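Local coordinates for protein tyrosine--tRNA ligase (Archaeoglobus fulgidus, PDB 2CYB) that probably attaches tyrosine to tRNA(Tyr) in two steps, first activating the amino acid with ATP and then passing it to the acceptor end of the tRNA, at residues A14-T19 / D179-H184; D58-E61 / E65-V68; S113-S118 / A163-H168; Y240-A243 / E248-I251. All blocks are in the same frame, centred on the assembly; numbering follows the deposited sequence.

Interaction 1 (A14-T19 / D179-H184). With TYR (tyrosine), chain C.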
loop_
_atom_site.group_PDB
_atom_site.type_symbol
_atom_site.label_atom_id
_atom_site.label_comp_id
_atom_site.label_asym_id
_atom_site.label_seq_id
_atom_site.Cartn_x
_atom_site.Cartn_y
_atom_site.Cartn_z
ATOM N N ALA A 14 26.285 2.971 -20.152
ATOM C CA ALA A 14 25.197 2.257 -19.500
ATOM C C ALA A 14 25.829 1.021 -18.889
ATOM O O ALA A 14 26.715 0.412 -19.484
ATOM C CB ALA A 14 24.130 1.851 -20.511
ATOM N N GLU A 15 25.388 0.647 -17.698
ATOM C CA GLU A 15 25.937 -0.536 -17.057
ATOM C C GLU A 15 25.231 -1.794 -17.546
ATOM O O GLU A 15 25.832 -2.865 -17.641
ATOM C CB GLU A 15 25.802 -0.428 -15.537
ATOM C CG GLU A 15 26.266 -1.673 -14.797
ATOM C CD GLU A 15 26.283 -1.495 -13.293
ATOM O OE1 GLU A 15 26.479 -2.502 -12.580
ATOM O OE2 GLU A 15 26.105 -0.351 -12.825
ATOM N N GLU A 16 23.952 -1.661 -17.870
ATOM C CA GLU A 16 23.176 -2.804 -18.320
ATOM C C GLU A 16 21.989 -2.376 -19.161
ATOM O O GLU A 16 21.450 -1.284 -18.986
ATOM C CB GLU A 16 22.682 -3.593 -17.104
ATOM C CG GLU A 16 21.700 -4.707 -17.421
ATOM C CD GLU A 16 21.079 -5.312 -16.173
ATOM O OE1 GLU A 16 20.429 -4.568 -15.404
ATOM O OE2 GLU A 16 21.241 -6.533 -15.963
ATOM N N VAL A 17 21.605 -3.239 -20.096
ATOM C CA VAL A 17 20.449 -2.986 -20.941
ATOM C C VAL A 17 19.627 -4.272 -20.932
ATOM O O VAL A 17 20.144 -5.355 -21.211
ATOM C CB VAL A 17 20.842 -2.641 -22.388
ATOM C CG1 VAL A 17 19.583 -2.460 -23.225
ATOM C CG2 VAL A 17 21.681 -1.368 -22.414
ATOM N N VAL A 18 18.353 -4.146 -20.584
ATOM C CA VAL A 18 17.451 -5.287 -20.522
ATOM C C VAL A 18 16.291 -5.100 -21.496
ATOM O O VAL A 18 15.309 -4.444 -21.166
ATOM C CB VAL A 18 16.877 -5.449 -19.101
ATOM C CG1 VAL A 18 15.988 -6.676 -19.033
ATOM C CG2 VAL A 18 18.013 -5.541 -18.090
ATOM N N THR A 19 16.406 -5.650 -22.703
ATOM C CA THR A 19 17.576 -6.412 -23.134
ATOM C C THR A 19 18.122 -5.733 -24.386
ATOM O O THR A 19 17.440 -4.905 -24.995
ATOM C CB THR A 19 17.202 -7.873 -23.488
ATOM O OG1 THR A 19 16.280 -7.878 -24.584
ATOM C CG2 THR A 19 16.557 -8.568 -22.298
ATOM N N ASP A 179 20.329 0.693 -9.244
ATOM C CA ASP A 179 19.650 0.388 -7.991
ATOM C C ASP A 179 18.132 0.299 -8.185
ATOM O O ASP A 179 17.405 -0.056 -7.262
ATOM C CB ASP A 179 20.006 1.399 -6.893
ATOM C CG ASP A 179 19.825 2.841 -7.316
ATOM O OD1 ASP A 179 19.474 3.121 -8.485
ATOM O OD2 ASP A 179 20.055 3.714 -6.450
ATOM N N GLN A 180 17.667 0.599 -9.393
ATOM C CA GLN A 180 16.235 0.514 -9.707
ATOM C C GLN A 180 15.969 -0.841 -10.374
ATOM O O GLN A 180 14.835 -1.147 -10.748
ATOM C CB GLN A 180 15.812 1.607 -10.700
ATOM C CG GLN A 180 16.183 3.036 -10.319
ATOM C CD GLN A 180 15.623 3.437 -8.975
ATOM O OE1 GLN A 180 14.415 3.352 -8.742
ATOM N NE2 GLN A 180 16.497 3.877 -8.076
ATOM N N ARG A 181 17.014 -1.655 -10.515
ATOM C CA ARG A 181 16.887 -2.937 -11.207
ATOM C C ARG A 181 15.773 -3.861 -10.739
ATOM O O ARG A 181 15.011 -4.375 -11.559
ATOM C CB ARG A 181 18.221 -3.700 -11.180
ATOM C CG ARG A 181 18.273 -4.844 -12.189
ATOM C CD ARG A 181 19.610 -5.594 -12.187
ATOM N NE ARG A 181 19.704 -6.490 -13.341
ATOM C CZ ARG A 181 18.872 -7.500 -13.581
ATOM N NH1 ARG A 181 17.875 -7.761 -12.746
ATOM N NH2 ARG A 181 19.024 -8.238 -14.672
ATOM N N LYS A 182 15.667 -4.078 -9.435
ATOM C CA LYS A 182 14.632 -4.963 -8.925
ATOM C C LYS A 182 13.233 -4.431 -9.192
ATOM O O LYS A 182 12.324 -5.206 -9.482
ATOM C CB LYS A 182 14.825 -5.227 -7.429
ATOM C CG LYS A 182 16.073 -6.054 -7.130
ATOM C CD LYS A 182 15.919 -6.858 -5.853
ATOM C CE LYS A 182 17.144 -7.729 -5.599
ATOM N NZ LYS A 182 17.050 -8.498 -4.323
ATOM N N ILE A 183 13.055 -3.118 -9.087
ATOM C CA ILE A 183 11.755 -2.530 -9.361
ATOM C C ILE A 183 11.452 -2.725 -10.849
ATOM O O ILE A 183 10.339 -3.087 -11.223
ATOM C CB ILE A 183 11.727 -1.030 -8.990
ATOM C CG1 ILE A 183 11.784 -0.879 -7.464
ATOM C CG2 ILE A 183 10.462 -0.378 -9.542
ATOM C CD1 ILE A 183 11.884 0.574 -6.977
ATOM N N HIS A 184 12.450 -2.520 -11.702
ATOM C CA HIS A 184 12.231 -2.709 -13.126
ATOM C C HIS A 184 11.932 -4.164 -13.465
ATOM O O HIS A 184 11.137 -4.437 -14.362
ATOM C CB HIS A 184 13.431 -2.204 -13.931
ATOM C CG HIS A 184 13.501 -0.713 -14.025
ATOM N ND1 HIS A 184 14.571 -0.051 -14.585
ATOM C CD2 HIS A 184 12.621 0.243 -13.642
ATOM C CE1 HIS A 184 14.347 1.253 -14.542
ATOM N NE2 HIS A 184 13.170 1.457 -13.976
HETATM N N TYR C . 12.801 5.208 -7.587
HETATM C CA TYR C . 13.504 6.345 -8.231
HETATM C C TYR C . 14.715 6.780 -7.408
HETATM O O TYR C . 15.396 7.727 -7.833
HETATM C CB TYR C . 12.525 7.510 -8.412
HETATM C CG TYR C . 11.383 7.139 -9.326
HETATM C CD1 TYR C . 10.055 7.241 -8.909
HETATM C CD2 TYR C . 11.640 6.676 -10.623
HETATM C CE1 TYR C . 9.001 6.892 -9.771
HETATM C CE2 TYR C . 10.611 6.327 -11.480
HETATM C CZ TYR C . 9.294 6.439 -11.054
HETATM O OH TYR C . 8.285 6.110 -11.924
HETATM O OXT TYR C . 14.975 6.156 -6.358
#

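Interaction 2 (D58-E61 / E65-V68)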
loop_
_atom_site.group_PDB
_atom_site.type_symbol
_atom_site.label_atom_id
_atom_site.label_comp_id
_atom_site.label_asym_id
_atom_site.label_seq_id
_atom_site.Cartn_x
_atom_site.Cartn_y
_atom_site.Cartn_z
ATOM N N ASP A 58 21.241 11.821 -24.380
ATOM C CA ASP A 58 21.779 10.911 -25.387
ATOM C C ASP A 58 20.584 10.342 -26.154
ATOM O O ASP A 58 20.562 10.341 -27.380
ATOM C CB ASP A 58 22.529 9.734 -24.741
ATOM C CG ASP A 58 23.823 10.149 -24.048
ATOM O OD1 ASP A 58 24.428 9.285 -23.365
ATOM O OD2 ASP A 58 24.240 11.316 -24.189
ATOM N N LEU A 59 19.589 9.857 -25.415
ATOM C CA LEU A 59 18.393 9.260 -26.013
ATOM C C LEU A 59 17.623 10.214 -26.913
ATOM O O LEU A 59 17.142 9.822 -27.982
ATOM C CB LEU A 59 17.469 8.723 -24.909
ATOM C CG LEU A 59 17.910 7.385 -24.311
ATOM C CD1 LEU A 59 17.320 7.194 -22.915
ATOM C CD2 LEU A 59 17.489 6.261 -25.240
ATOM N N GLN A 60 17.499 11.462 -26.481
ATOM C CA GLN A 60 16.797 12.473 -27.264
ATOM C C GLN A 60 17.581 12.724 -28.559
ATOM O O GLN A 60 17.000 12.951 -29.624
ATOM C CB GLN A 60 16.674 13.756 -26.438
ATOM C CG GLN A 60 15.751 14.818 -27.012
ATOM C CD GLN A 60 16.366 15.551 -28.183
ATOM O OE1 GLN A 60 17.478 16.063 -28.085
ATOM N NE2 GLN A 60 15.642 15.612 -29.297
ATOM N N GLU A 61 18.905 12.661 -28.462
ATOM C CA GLU A 61 19.762 12.867 -29.625
ATOM C C GLU A 61 19.628 11.686 -30.577
ATOM O O GLU A 61 19.834 11.825 -31.784
ATOM C CB GLU A 61 21.224 13.015 -29.192
ATOM C CG GLU A 61 22.190 13.189 -30.346
ATOM C CD GLU A 61 23.624 13.369 -29.888
ATOM O OE1 GLU A 61 24.516 13.473 -30.758
ATOM O OE2 GLU A 61 23.858 13.407 -28.660
ATOM N N GLU A 65 11.570 10.082 -27.671
ATOM C CA GLU A 65 10.673 11.081 -27.098
ATOM C C GLU A 65 11.084 10.985 -25.631
ATOM O O GLU A 65 11.275 9.878 -25.135
ATOM C CB GLU A 65 9.204 10.647 -27.214
ATOM C CG GLU A 65 8.619 10.627 -28.618
ATOM C CD GLU A 65 7.137 10.256 -28.625
ATOM O OE1 GLU A 65 6.493 10.396 -29.683
ATOM O OE2 GLU A 65 6.613 9.819 -27.576
ATOM N N ILE A 66 11.218 12.112 -24.943
ATOM C CA ILE A 66 11.648 12.082 -23.549
ATOM C C ILE A 66 10.647 12.600 -22.533
ATOM O O ILE A 66 10.077 13.682 -22.686
ATOM C CB ILE A 66 12.959 12.885 -23.349
ATOM C CG1 ILE A 66 14.062 12.334 -24.254
ATOM C CG2 ILE A 66 13.394 12.822 -21.888
ATOM C CD1 ILE A 66 14.401 10.884 -24.012
ATOM N N ILE A 67 10.438 11.816 -21.481
ATOM C CA ILE A 67 9.548 12.224 -20.409
ATOM C C ILE A 67 10.349 12.269 -19.114
ATOM O O ILE A 67 11.119 11.356 -18.821
ATOM C CB ILE A 67 8.384 11.232 -20.207
ATOM C CG1 ILE A 67 7.491 11.209 -21.446
ATOM C CG2 ILE A 67 7.571 11.632 -18.976
ATOM C CD1 ILE A 67 6.297 10.292 -21.307
ATOM N N VAL A 68 10.188 13.345 -18.355
ATOM C CA VAL A 68 10.859 13.462 -17.070
ATOM C C VAL A 68 9.750 13.474 -16.036
ATOM O O VAL A 68 8.919 14.379 -16.016
ATOM C CB VAL A 68 11.659 14.767 -16.933
ATOM C CG1 VAL A 68 12.206 14.894 -15.507
ATOM C CG2 VAL A 68 12.804 14.782 -17.932
#

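Interaction 3 (S113-S118 / A163-H168). With TYR (tyrosine), chain C.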
loop_
_atom_site.group_PDB
_atom_site.type_symbol
_atom_site.label_atom_id
_atom_site.label_comp_id
_atom_site.label_asym_id
_atom_site.label_seq_id
_atom_site.Cartn_x
_atom_site.Cartn_y
_atom_site.Cartn_z
ATOM N N SER A 113 1.494 13.491 -9.321
ATOM C CA SER A 113 0.147 13.771 -8.830
ATOM C C SER A 113 -0.852 14.081 -9.950
ATOM O O SER A 113 -2.058 14.070 -9.723
ATOM C CB SER A 113 0.179 14.921 -7.816
ATOM O OG SER A 113 0.893 16.041 -8.314
ATOM N N GLU A 114 -0.353 14.351 -11.155
ATOM C CA GLU A 114 -1.220 14.649 -12.303
ATOM C C GLU A 114 -2.102 13.471 -12.723
ATOM O O GLU A 114 -3.185 13.665 -13.289
ATOM C CB GLU A 114 -0.383 15.053 -13.521
ATOM C CG GLU A 114 0.187 16.453 -13.512
ATOM C CD GLU A 114 0.982 16.745 -14.785
ATOM O OE1 GLU A 114 0.516 16.354 -15.877
ATOM O OE2 GLU A 114 2.064 17.364 -14.698
ATOM N N TYR A 115 -1.637 12.252 -12.468
ATOM C CA TYR A 115 -2.389 11.070 -12.856
ATOM C C TYR A 115 -2.368 9.927 -11.838
ATOM O O TYR A 115 -3.157 8.996 -11.949
ATOM C CB TYR A 115 -1.848 10.530 -14.179
ATOM C CG TYR A 115 -0.422 10.028 -14.059
ATOM C CD1 TYR A 115 0.659 10.906 -14.159
ATOM C CD2 TYR A 115 -0.157 8.679 -13.805
ATOM C CE1 TYR A 115 1.979 10.452 -14.014
ATOM C CE2 TYR A 115 1.156 8.215 -13.653
ATOM C CZ TYR A 115 2.217 9.106 -13.761
ATOM O OH TYR A 115 3.518 8.650 -13.619
ATOM N N GLN A 116 -1.469 9.983 -10.860
ATOM C CA GLN A 116 -1.371 8.890 -9.886
ATOM C C GLN A 116 -2.516 8.774 -8.878
ATOM O O GLN A 116 -2.524 7.857 -8.058
ATOM C CB GLN A 116 -0.027 8.963 -9.152
ATOM C CG GLN A 116 1.139 8.776 -10.097
ATOM C CD GLN A 116 2.491 9.031 -9.448
ATOM O OE1 GLN A 116 2.625 9.863 -8.550
ATOM N NE2 GLN A 116 3.504 8.327 -9.922
ATOM N N LEU A 117 -3.479 9.694 -8.929
ATOM C CA LEU A 117 -4.626 9.627 -8.024
ATOM C C LEU A 117 -5.894 9.372 -8.826
ATOM O O LEU A 117 -6.997 9.354 -8.272
ATOM C CB LEU A 117 -4.777 10.925 -7.227
ATOM C CG LEU A 117 -3.685 11.266 -6.208
ATOM C CD1 LEU A 117 -4.023 12.584 -5.524
ATOM C CD2 LEU A 117 -3.573 10.147 -5.174
ATOM N N SER A 118 -5.737 9.175 -10.130
ATOM C CA SER A 118 -6.880 8.920 -11.007
ATOM C C SER A 118 -7.441 7.521 -10.746
ATOM O O SER A 118 -6.712 6.622 -10.334
ATOM C CB SER A 118 -6.471 9.061 -12.477
ATOM O OG SER A 118 -5.683 7.969 -12.909
ATOM N N ALA A 163 6.429 0.972 -11.155
ATOM C CA ALA A 163 6.213 0.054 -12.268
ATOM C C ALA A 163 5.031 0.544 -13.099
ATOM O O ALA A 163 5.092 0.545 -14.327
ATOM C CB ALA A 163 5.949 -1.356 -11.752
ATOM N N LEU A 164 3.960 0.971 -12.435
ATOM C CA LEU A 164 2.793 1.469 -13.155
ATOM C C LEU A 164 3.046 2.773 -13.891
ATOM O O LEU A 164 2.365 3.068 -14.880
ATOM C CB LEU A 164 1.603 1.637 -12.211
ATOM C CG LEU A 164 0.934 0.314 -11.832
ATOM C CD1 LEU A 164 -0.090 0.555 -10.715
ATOM C CD2 LEU A 164 0.270 -0.295 -13.080
ATOM N N ASP A 165 4.011 3.564 -13.426
ATOM C CA ASP A 165 4.317 4.820 -14.108
ATOM C C ASP A 165 4.786 4.525 -15.528
ATOM O O ASP A 165 4.489 5.275 -16.451
ATOM C CB ASP A 165 5.417 5.593 -13.376
ATOM C CG ASP A 165 4.946 6.168 -12.069
ATOM O OD1 ASP A 165 5.806 6.405 -11.200
ATOM O OD2 ASP A 165 3.724 6.397 -11.916
ATOM N N ILE A 166 5.521 3.427 -15.695
ATOM C CA ILE A 166 6.030 3.042 -17.005
ATOM C C ILE A 166 4.861 2.841 -17.976
ATOM O O ILE A 166 4.858 3.377 -19.088
ATOM C CB ILE A 166 6.861 1.736 -16.916
ATOM C CG1 ILE A 166 8.132 1.985 -16.091
ATOM C CG2 ILE A 166 7.224 1.251 -18.314
ATOM C CD1 ILE A 166 8.865 0.720 -15.707
ATOM N N ALA A 167 3.858 2.090 -17.538
ATOM C CA ALA A 167 2.689 1.823 -18.375
ATOM C C ALA A 167 1.821 3.054 -18.611
ATOM O O ALA A 167 1.424 3.334 -19.741
ATOM C CB ALA A 167 1.849 0.725 -17.752
ATOM N N HIS A 168 1.520 3.791 -17.549
ATOM C CA HIS A 168 0.667 4.963 -17.687
ATOM C C HIS A 168 1.280 6.142 -18.434
ATOM O O HIS A 168 0.550 7.000 -18.930
ATOM C CB HIS A 168 0.148 5.389 -16.312
ATOM C CG HIS A 168 -0.928 4.490 -15.784
ATOM N ND1 HIS A 168 -2.255 4.857 -15.750
ATOM C CD2 HIS A 168 -0.878 3.216 -15.326
ATOM C CE1 HIS A 168 -2.978 3.848 -15.295
ATOM N NE2 HIS A 168 -2.166 2.839 -15.031
HETATM N N TYR C . 12.801 5.208 -7.587
HETATM C CA TYR C . 13.504 6.345 -8.231
HETATM C C TYR C . 14.715 6.780 -7.408
HETATM O O TYR C . 15.396 7.727 -7.833
HETATM C CB TYR C . 12.525 7.510 -8.412
HETATM C CG TYR C . 11.383 7.139 -9.326
HETATM C CD1 TYR C . 10.055 7.241 -8.909
HETATM C CD2 TYR C . 11.640 6.676 -10.623
HETATM C CE1 TYR C . 9.001 6.892 -9.771
HETATM C CE2 TYR C . 10.611 6.327 -11.480
HETATM C CZ TYR C . 9.294 6.439 -11.054
HETATM O OH TYR C . 8.285 6.110 -11.924
HETATM O OXT TYR C . 14.975 6.156 -6.358
#

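Interaction 4 (Y240-A243 / E248-I251)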
loop_
_atom_site.group_PDB
_atom_site.type_symbol
_atom_site.label_atom_id
_atom_site.label_comp_id
_atom_site.label_asym_id
_atom_site.label_seq_id
_atom_site.Cartn_x
_atom_site.Cartn_y
_atom_site.Cartn_z
ATOM N N TYR A 240 39.112 11.467 -3.370
ATOM C CA TYR A 240 39.885 10.240 -3.453
ATOM C C TYR A 240 40.184 10.030 -4.938
ATOM O O TYR A 240 39.270 10.039 -5.766
ATOM C CB TYR A 240 39.046 9.083 -2.910
ATOM C CG TYR A 240 39.597 7.702 -3.179
ATOM C CD1 TYR A 240 40.829 7.305 -2.665
ATOM C CD2 TYR A 240 38.863 6.774 -3.918
ATOM C CE1 TYR A 240 41.316 6.013 -2.876
ATOM C CE2 TYR A 240 39.338 5.484 -4.133
ATOM C CZ TYR A 240 40.563 5.110 -3.609
ATOM O OH TYR A 240 41.027 3.830 -3.810
ATOM N N CYS A 241 41.457 9.855 -5.276
ATOM C CA CYS A 241 41.849 9.660 -6.669
ATOM C C CYS A 241 43.163 8.903 -6.749
ATOM O O CYS A 241 44.213 9.491 -7.012
ATOM C CB CYS A 241 41.983 11.014 -7.377
ATOM S SG CYS A 241 42.286 10.932 -9.168
ATOM N N PRO A 242 43.121 7.582 -6.520
ATOM C CA PRO A 242 44.305 6.718 -6.562
ATOM C C PRO A 242 44.979 6.727 -7.929
ATOM O O PRO A 242 44.342 6.463 -8.950
ATOM C CB PRO A 242 43.741 5.347 -6.200
ATOM C CG PRO A 242 42.335 5.417 -6.726
ATOM C CD PRO A 242 41.906 6.787 -6.278
ATOM N N ALA A 243 46.271 7.038 -7.941
ATOM C CA ALA A 243 47.026 7.086 -9.182
ATOM C C ALA A 243 47.003 5.725 -9.873
ATOM O O ALA A 243 47.191 4.692 -9.232
ATOM C CB ALA A 243 48.470 7.515 -8.899
ATOM N N GLU A 248 36.106 3.001 -9.764
ATOM C CA GLU A 248 35.779 3.565 -8.461
ATOM C C GLU A 248 36.554 4.856 -8.221
ATOM O O GLU A 248 36.653 5.325 -7.085
ATOM C CB GLU A 248 36.081 2.566 -7.333
ATOM C CG GLU A 248 35.590 3.023 -5.956
ATOM C CD GLU A 248 36.131 2.180 -4.809
ATOM O OE1 GLU A 248 35.886 0.955 -4.794
ATOM O OE2 GLU A 248 36.800 2.750 -3.917
ATOM N N ASN A 249 37.115 5.422 -9.287
ATOM C CA ASN A 249 37.853 6.675 -9.167
ATOM C C ASN A 249 36.867 7.792 -9.475
ATOM O O ASN A 249 36.495 8.008 -10.630
ATOM C CB ASN A 249 39.039 6.710 -10.144
ATOM C CG ASN A 249 39.967 7.898 -9.901
ATOM O OD1 ASN A 249 41.195 7.759 -9.932
ATOM N ND2 ASN A 249 39.385 9.068 -9.664
ATOM N N PRO A 250 36.426 8.513 -8.434
ATOM C CA PRO A 250 35.472 9.625 -8.497
ATOM C C PRO A 250 35.794 10.697 -9.527
ATOM O O PRO A 250 34.899 11.222 -10.186
ATOM C CB PRO A 250 35.504 10.184 -7.075
ATOM C CG PRO A 250 35.849 8.993 -6.251
ATOM C CD PRO A 250 36.924 8.340 -7.058
ATOM N N ILE A 251 37.070 11.042 -9.648
ATOM C CA ILE A 251 37.478 12.067 -10.596
ATOM C C ILE A 251 37.397 11.543 -12.027
ATOM O O ILE A 251 36.897 12.234 -12.919
ATOM C CB ILE A 251 38.910 12.559 -10.283
ATOM C CG1 ILE A 251 38.963 13.040 -8.833
ATOM C CG2 ILE A 251 39.308 13.687 -11.224
ATOM C CD1 ILE A 251 37.903 14.078 -8.492
#

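Interaction 1 (A14-T19 / D179-H184)
Glu16 and Arg181 form a salt bridge between the short first strand and the start of helix 181-190. It is tight only at their charged ends. Arg181 NH2 donates to Glu16 OE2 at 3.1 Å, and this oxygen lies in the guanidinium plane at its edge. Arg181 NE sits astride the carboxylate, with weak bonds to Glu16 OE1 at 2.9 Å and Glu16 OE2 at 3.0 Å. With 51° between the planes, this is no coplanar bidentate pair. Two long, flexible side chains suit this wide gap: Arg181 runs straight from CG to NE, and Glu16, its CG anti to the backbone N (chi1 172°), reaches out to meet it. Glu16 OE1 is also hydrogen-bonded to His203, which probably helps hold the carboxylate.

Beyond this pair the surface contact is loose. Val18 CG2 comes no nearer than 4.5 Å to Arg181 NH2, and Val18 packs instead on Met185 and Arg188. On the inner side Gln180 OE1 accepts from the amino N of the bound tyrosine at 2.7 Å. An antiparallel edge strand with a classic bulge thus faces a helix whose N-terminal approach, through Gln180, lines the tyrosine pocket in the Rossmann fold of a class I aminoacyl-tRNA synthetase.

Interaction 2 (D58-E61 / E65-V68)
Within the beta-alpha-beta unit of strand 34-39, helix 47-61 and strand 65-70, Leu59 and Gln60 on the last turn of the helix meet Ile66, near the start of the returning strand. Ile66 does nearly all the reaching. Its CG1 lies 3.7 Å from Gln60 CB, while its CD1 reaches back to Leu59 CB at 3.9 Å and comes to 4.0 Å from Gln60 N. The methyl therefore rests against the helix backbone as well as a side chain. Two bends put it there: CG1 stands beside the backbone N (chi1 -57°), and the second torsion of -60° folds CD1 back.

Only three residues separate the segments, so this is the tight end of the crossover connection that builds a Rossmann fold, where a three-residue link takes the chain from the helix end into the strand. A beta-branched residue suits such a strand, filling the space beneath the helix while keeping the backbone extended. Cut back to an alanine, Ile66 would lose CG1 and CD1, which would probably leave a gap under Leu59 CB and Gln60 CB and seat the end of the helix less firmly on the strand.

Leu59 carries the apolar layer further, touching Ala35 of strand 34-39 and Val175 of strand 173-177. Gln60 contributes mainly its aliphatic CB, with its amide leading off from the strand. On another side of the helix, Asp58 makes salt bridges to Arg12 and Lys55.

Interaction 3 (S113-S118 / A163-H168)
Tyr115 and Gln116 both direct hydrogen bonds to one carboxylate oxygen of Asp165, which in turn holds the substrate. Of these polar contacts the amide bond is the better aligned. Gln116 NE2 donates to Asp165 OD2 at 2.8 Å with an angle of 159°; the oxygen lies in the amide plane and is met on its syn side. The bond from Tyr115 OH to Asp165 OD2, also 2.8 Å, is weak, and the phenol ring stands nearly perpendicular to the carboxylate. With OD2 gripped by two donors, Asp165 OD1 is presented to the bound tyrosine, whose OH donates to it at 2.6 Å. Tyr115 and Gln116 thus form a second shell that probably helps fix the rotation of the short aspartate.

Apolar contacts support this. Tyr115 CE2 lies 4.0 Å from His168 CB, while Gln116 CG rests over one face of the Tyr115 ring near the rim, 3.6 Å above its plane. Tyr115 takes the crowded position between backbone N and carbonyl (chi1 65°), which lets the ring edge meet Asp165 OD2 and brings CE2 close to His168.

Turn bonds shape the loop: in a type I turn, Ser118 N and OG both donate to Tyr115 O. Ser118 is the N-cap of helix 119-131, its OG bonding weakly to Tyr121 N; the Tyr121 ring meets Tyr115 and His168 edge-to-face. Leu69 of strand 65-70 and His74 of helix 72-77 adjoin Asp165.

Interaction 4 (Y240-A243 / E248-I251)
Tyr240 lays its ring obliquely across residues 248-250, between Glu248 and Pro250. CD2 of Tyr240 is 4.0 Å from Pro250 CD, and CE2 of the same ring is 3.7 Å from Glu248 OE2, whose carboxylate is inclined 41° to the ring. Pro242 of its own segment covers one face of that ring, CD standing 3.4 Å above its centre. Having CG anti to the backbone N (chi1 168°) places the aromatic group against Glu248 and Pro250, where Pro242 covers a face and Pro250 CD meets the ring obliquely.

Cys241 projects to another side. Its SG comes 3.9 Å from Ile251 CB, and the small thiol suits a site that also borders Phe290 and Pro297. Asn249 fits beside it, its CG 3.9 Å from Cys241 SG, and its side chain slides past Pro242 in the opposite direction. Replacing Asn249 with an alanine removes the amide group, and a gap would probably open beside the Cys241 sulfur and Pro242.

The carbonyl of Tyr240 is less well served: its O lies 3.2 Å from Pro250 CD and is buried without a polar partner in the model. Ile251 continues the apolar packing onto Leu300 and Val304 of helix 297-319. Asn249 at the N-cap position followed by Pro250 in the first turn is a classic helix start, and here it begins helix 250-263 against the loop that follows helix 229-237.

In the fold
Interactions 1 and 2 both reach the six-stranded mixed sheet, their centres about 17 Å apart: interaction 1 at the edge strand 16-18, interaction 2 at the inner strand 65-70. Along the chain, interaction 1 joins the N-terminal strand to a helix some 160 residues later, and interactions 2 and 3 come one after the other inside that loop. Interactions 1 and 3 have centres about 20 Å apart yet hold opposite ends of the same bound tyrosine, its amino group and its hydroxyl. Interaction 4 follows in sequence, about 40 Å from interaction 3 between centres, among later helices away from the annotated sites. Substrate recognition thus uses neighbouring parts of the chain, helix 154-168 and the approach to helix 181-190.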